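Acyl-coenzyme A oxidase 1 (Yarrowia lipolytica, PDB 5Y9D) catalyses the FAD-dependent oxidation of 2,3-saturated acyl-CoA by oxygen to (2E)-enoyl-CoA and hydrogen peroxide in peroxisomal beta-oxidation of fatty acids. Local coordinates at residues E57-I68 with K108-H117. Numbering follows the deposited sequence.
Sequences ETQIVEKIMSSI and KLSLWRAQLH
In the helical N-terminal domain of the acyl-CoA oxidase fold, helix 55-70 lies across helix 107-118, with Leu116 as a knob in a hole formed by Val61, Ile64, Met65 and Ile68. The segment axes run 9.9 Å apart at their closest and cross at -53°. Leu116 CD1 rests mainly on Ile64, 3.6 Å from Ile64 CB, while Leu116 CD2 faces Met65 SD at 4.0 Å. One turn before Leu116, Trp112 turns the six-membered part of its indole toward the other helix. Val61 CG2, anti to its own carbonyl carbon, stands above the plane of the ring near its rim, 3.9 Å from Trp112 CE3; on the other side Lys108 CG, of the same helix as the ring, lies over the rim. Ile60 CG2 meets the ring edge in plane at Trp112 CZ3 and also touches Leu109 CD2. Glu57 OE1 comes to the same edge, 3.4 Å from Trp112 CH2, its carboxylate plane 78° from the ring. A salt bridge of 3.5 Å also joins Glu57 OE1 to Lys108 NZ, on a poorly ordered side chain. An alanine in place of Trp112 would probably open a gap beside Ile60 CG2 and Val61 CG2 and leave Lys108 CG without the ring it packs on. No hydrogen bond links the two segments; helices 306-334 and 355-391 contact the 108-117 segment, and Phe652 and Phe653 touch the 57-68 segment at Met65 and Ile68. Arg113 directs its charge to Asp105 in a salt bridge and to Tyr101 in a cation-pi contact, yet its guanidinium also meets Ile64, whose CD1 is 3.6 Å from Arg113 NH2. At the C-terminal end of the contact, Ile68 CG2 reaches the imidazole of His117, 3.6 Å from His117 ND1.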
# COMPACT_ATOMS: atom_id res chain seq x y z
N GLU A 57 -31.26 3.73 -13.76
CA GLU A 57 -30.02 3.00 -13.50
C GLU A 57 -29.84 2.78 -12.00
O GLU A 57 -29.46 1.70 -11.56
CB GLU A 57 -28.82 3.73 -14.09
CG GLU A 57 -29.00 4.22 -15.52
CD GLU A 57 -29.37 3.13 -16.52
OE1 GLU A 57 -29.14 1.93 -16.24
OE2 GLU A 57 -29.87 3.48 -17.61
N THR A 58 -30.13 3.80 -11.23
CA THR A 58 -30.12 3.66 -9.79
C THR A 58 -31.06 2.57 -9.30
O THR A 58 -30.71 1.83 -8.37
CB THR A 58 -30.49 4.99 -9.15
OG1 THR A 58 -29.50 5.93 -9.55
CG2 THR A 58 -30.51 4.87 -7.64
N GLN A 59 -32.24 2.47 -9.91
CA GLN A 59 -33.18 1.43 -9.50
C GLN A 59 -32.61 0.05 -9.77
O GLN A 59 -32.76 -0.85 -8.95
CB GLN A 59 -34.53 1.59 -10.17
CG GLN A 59 -35.48 2.49 -9.40
CD GLN A 59 -36.83 2.63 -10.10
OE1 GLN A 59 -37.52 1.62 -10.34
NE2 GLN A 59 -37.20 3.87 -10.44
N ILE A 60 -31.94 -0.10 -10.91
CA ILE A 60 -31.34 -1.36 -11.31
C ILE A 60 -30.18 -1.66 -10.37
O ILE A 60 -30.01 -2.79 -9.91
CB ILE A 60 -30.90 -1.30 -12.77
CG1 ILE A 60 -32.13 -1.37 -13.67
CG2 ILE A 60 -29.96 -2.44 -13.13
CD1 ILE A 60 -31.84 -1.05 -15.13
N VAL A 61 -29.40 -0.64 -10.07
CA VAL A 61 -28.29 -0.80 -9.12
C VAL A 61 -28.77 -1.19 -7.73
O VAL A 61 -28.14 -2.04 -7.08
CB VAL A 61 -27.42 0.47 -9.08
CG1 VAL A 61 -26.56 0.54 -7.81
CG2 VAL A 61 -26.58 0.52 -10.34
N GLU A 62 -29.89 -0.62 -7.30
CA GLU A 62 -30.49 -0.98 -6.00
C GLU A 62 -31.01 -2.43 -5.98
O GLU A 62 -30.74 -3.14 -5.02
CB GLU A 62 -31.57 0.04 -5.58
CG GLU A 62 -30.91 1.27 -4.95
CD GLU A 62 -31.84 2.45 -4.67
OE1 GLU A 62 -32.92 2.56 -5.30
OE2 GLU A 62 -31.45 3.29 -3.82
N LYS A 63 -31.70 -2.86 -7.03
CA LYS A 63 -32.08 -4.27 -7.19
C LYS A 63 -30.90 -5.23 -7.09
O LYS A 63 -31.02 -6.29 -6.49
CB LYS A 63 -32.80 -4.53 -8.52
CG LYS A 63 -34.31 -4.71 -8.42
CD LYS A 63 -34.95 -5.07 -9.76
CE LYS A 63 -35.16 -3.86 -10.67
NZ LYS A 63 -36.12 -4.10 -11.79
N ILE A 64 -29.75 -4.89 -7.67
CA ILE A 64 -28.63 -5.80 -7.59
C ILE A 64 -28.20 -5.90 -6.13
O ILE A 64 -27.92 -7.00 -5.62
CB ILE A 64 -27.39 -5.37 -8.42
CG1 ILE A 64 -27.71 -5.12 -9.89
CG2 ILE A 64 -26.32 -6.43 -8.31
CD1 ILE A 64 -28.62 -6.13 -10.48
N MET A 65 -28.13 -4.75 -5.47
CA MET A 65 -27.54 -4.65 -4.14
C MET A 65 -28.37 -5.29 -3.07
O MET A 65 -27.79 -5.86 -2.16
CB MET A 65 -27.23 -3.21 -3.79
CG MET A 65 -26.08 -2.71 -4.65
SD MET A 65 -25.88 -0.94 -4.63
CE MET A 65 -24.72 -0.85 -3.28
N SER A 66 -29.71 -5.23 -3.17
CA SER A 66 -30.53 -5.96 -2.20
C SER A 66 -30.42 -7.47 -2.39
O SER A 66 -30.55 -8.22 -1.43
CB SER A 66 -32.00 -5.60 -2.25
OG SER A 66 -32.20 -4.50 -3.08
N SER A 67 -30.24 -7.93 -3.62
CA SER A 67 -30.03 -9.36 -3.79
C SER A 67 -28.77 -9.74 -3.10
O SER A 67 -28.77 -10.69 -2.33
CB SER A 67 -29.96 -9.77 -5.24
OG SER A 67 -31.22 -9.52 -5.80
N ILE A 68 -27.70 -9.00 -3.34
CA ILE A 68 -26.42 -9.33 -2.69
C ILE A 68 -26.49 -9.23 -1.16
O ILE A 68 -26.00 -10.11 -0.50
CB ILE A 68 -25.25 -8.54 -3.26
CG1 ILE A 68 -25.09 -8.82 -4.76
CG2 ILE A 68 -23.94 -8.95 -2.60
CD1 ILE A 68 -24.44 -7.69 -5.52
N LYS A 108 -24.71 -5.54 -19.22
CA LYS A 108 -24.71 -4.45 -18.24
C LYS A 108 -24.94 -4.99 -16.82
O LYS A 108 -24.17 -4.68 -15.91
CB LYS A 108 -25.76 -3.40 -18.62
CG LYS A 108 -25.59 -2.04 -17.95
CD LYS A 108 -25.63 -0.88 -18.96
CE LYS A 108 -27.00 -0.72 -19.64
NZ LYS A 108 -28.08 -0.32 -18.68
N LEU A 109 -25.97 -5.82 -16.65
CA LEU A 109 -26.22 -6.47 -15.35
C LEU A 109 -25.05 -7.31 -14.87
O LEU A 109 -24.72 -7.29 -13.68
CB LEU A 109 -27.51 -7.32 -15.36
CG LEU A 109 -28.81 -6.54 -15.57
CD1 LEU A 109 -30.01 -7.24 -14.96
CD2 LEU A 109 -28.73 -5.13 -15.00
N SER A 110 -24.41 -8.03 -15.78
CA SER A 110 -23.32 -8.92 -15.41
C SER A 110 -22.19 -8.07 -14.90
O SER A 110 -21.71 -8.29 -13.79
CB SER A 110 -22.94 -9.83 -16.60
OG SER A 110 -21.57 -10.17 -16.66
N LEU A 111 -21.78 -7.07 -15.68
CA LEU A 111 -20.75 -6.12 -15.23
C LEU A 111 -21.08 -5.62 -13.83
O LEU A 111 -20.26 -5.74 -12.90
CB LEU A 111 -20.64 -4.94 -16.19
CG LEU A 111 -19.93 -5.22 -17.53
CD1 LEU A 111 -20.20 -4.13 -18.58
CD2 LEU A 111 -18.42 -5.41 -17.35
N TRP A 112 -22.30 -5.08 -13.67
CA TRP A 112 -22.69 -4.40 -12.45
C TRP A 112 -22.80 -5.34 -11.28
O TRP A 112 -22.40 -5.02 -10.19
CB TRP A 112 -23.97 -3.60 -12.64
CG TRP A 112 -23.78 -2.34 -13.49
CD1 TRP A 112 -22.59 -1.81 -13.97
CD2 TRP A 112 -24.80 -1.43 -13.89
NE1 TRP A 112 -22.83 -0.65 -14.66
CE2 TRP A 112 -24.18 -0.39 -14.64
CE3 TRP A 112 -26.19 -1.41 -13.75
CZ2 TRP A 112 -24.90 0.65 -15.21
CZ3 TRP A 112 -26.91 -0.36 -14.32
CH2 TRP A 112 -26.26 0.66 -15.03
N ARG A 113 -23.30 -6.52 -11.49
CA ARG A 113 -23.40 -7.45 -10.37
C ARG A 113 -22.03 -7.85 -9.86
O ARG A 113 -21.81 -7.99 -8.66
CB ARG A 113 -24.18 -8.66 -10.80
CG ARG A 113 -24.61 -9.55 -9.69
CD ARG A 113 -25.26 -10.77 -10.29
NE ARG A 113 -26.39 -10.40 -11.13
CZ ARG A 113 -27.54 -9.92 -10.65
NH1 ARG A 113 -27.70 -9.75 -9.36
NH2 ARG A 113 -28.53 -9.62 -11.47
N ALA A 114 -21.10 -8.01 -10.77
CA ALA A 114 -19.71 -8.30 -10.41
C ALA A 114 -19.00 -7.09 -9.73
O ALA A 114 -18.40 -7.23 -8.66
CB ALA A 114 -18.94 -8.78 -11.65
N GLN A 115 -19.13 -5.91 -10.30
CA GLN A 115 -18.55 -4.70 -9.70
C GLN A 115 -19.07 -4.41 -8.30
O GLN A 115 -18.28 -4.23 -7.37
CB GLN A 115 -18.78 -3.50 -10.62
CG GLN A 115 -17.99 -3.58 -11.91
CD GLN A 115 -18.53 -2.71 -13.03
OE1 GLN A 115 -19.40 -1.83 -12.84
NE2 GLN A 115 -17.98 -2.92 -14.21
N LEU A 116 -20.39 -4.43 -8.14
CA LEU A 116 -21.00 -4.13 -6.84
C LEU A 116 -20.63 -5.15 -5.76
O LEU A 116 -20.39 -4.80 -4.59
CB LEU A 116 -22.51 -4.06 -6.97
CG LEU A 116 -23.03 -3.02 -7.94
CD1 LEU A 116 -24.45 -3.37 -8.40
CD2 LEU A 116 -23.01 -1.64 -7.32
N HIS A 117 -20.57 -6.43 -6.14
CA HIS A 117 -20.22 -7.48 -5.18
C HIS A 117 -18.74 -7.44 -4.81
O HIS A 117 -18.37 -7.80 -3.70
CB HIS A 117 -20.62 -8.81 -5.77
CG HIS A 117 -20.41 -9.96 -4.85
ND1 HIS A 117 -20.52 -9.85 -3.49
CD2 HIS A 117 -20.10 -11.25 -5.11
CE1 HIS A 117 -20.29 -11.02 -2.93
NE2 HIS A 117 -20.03 -11.89 -3.89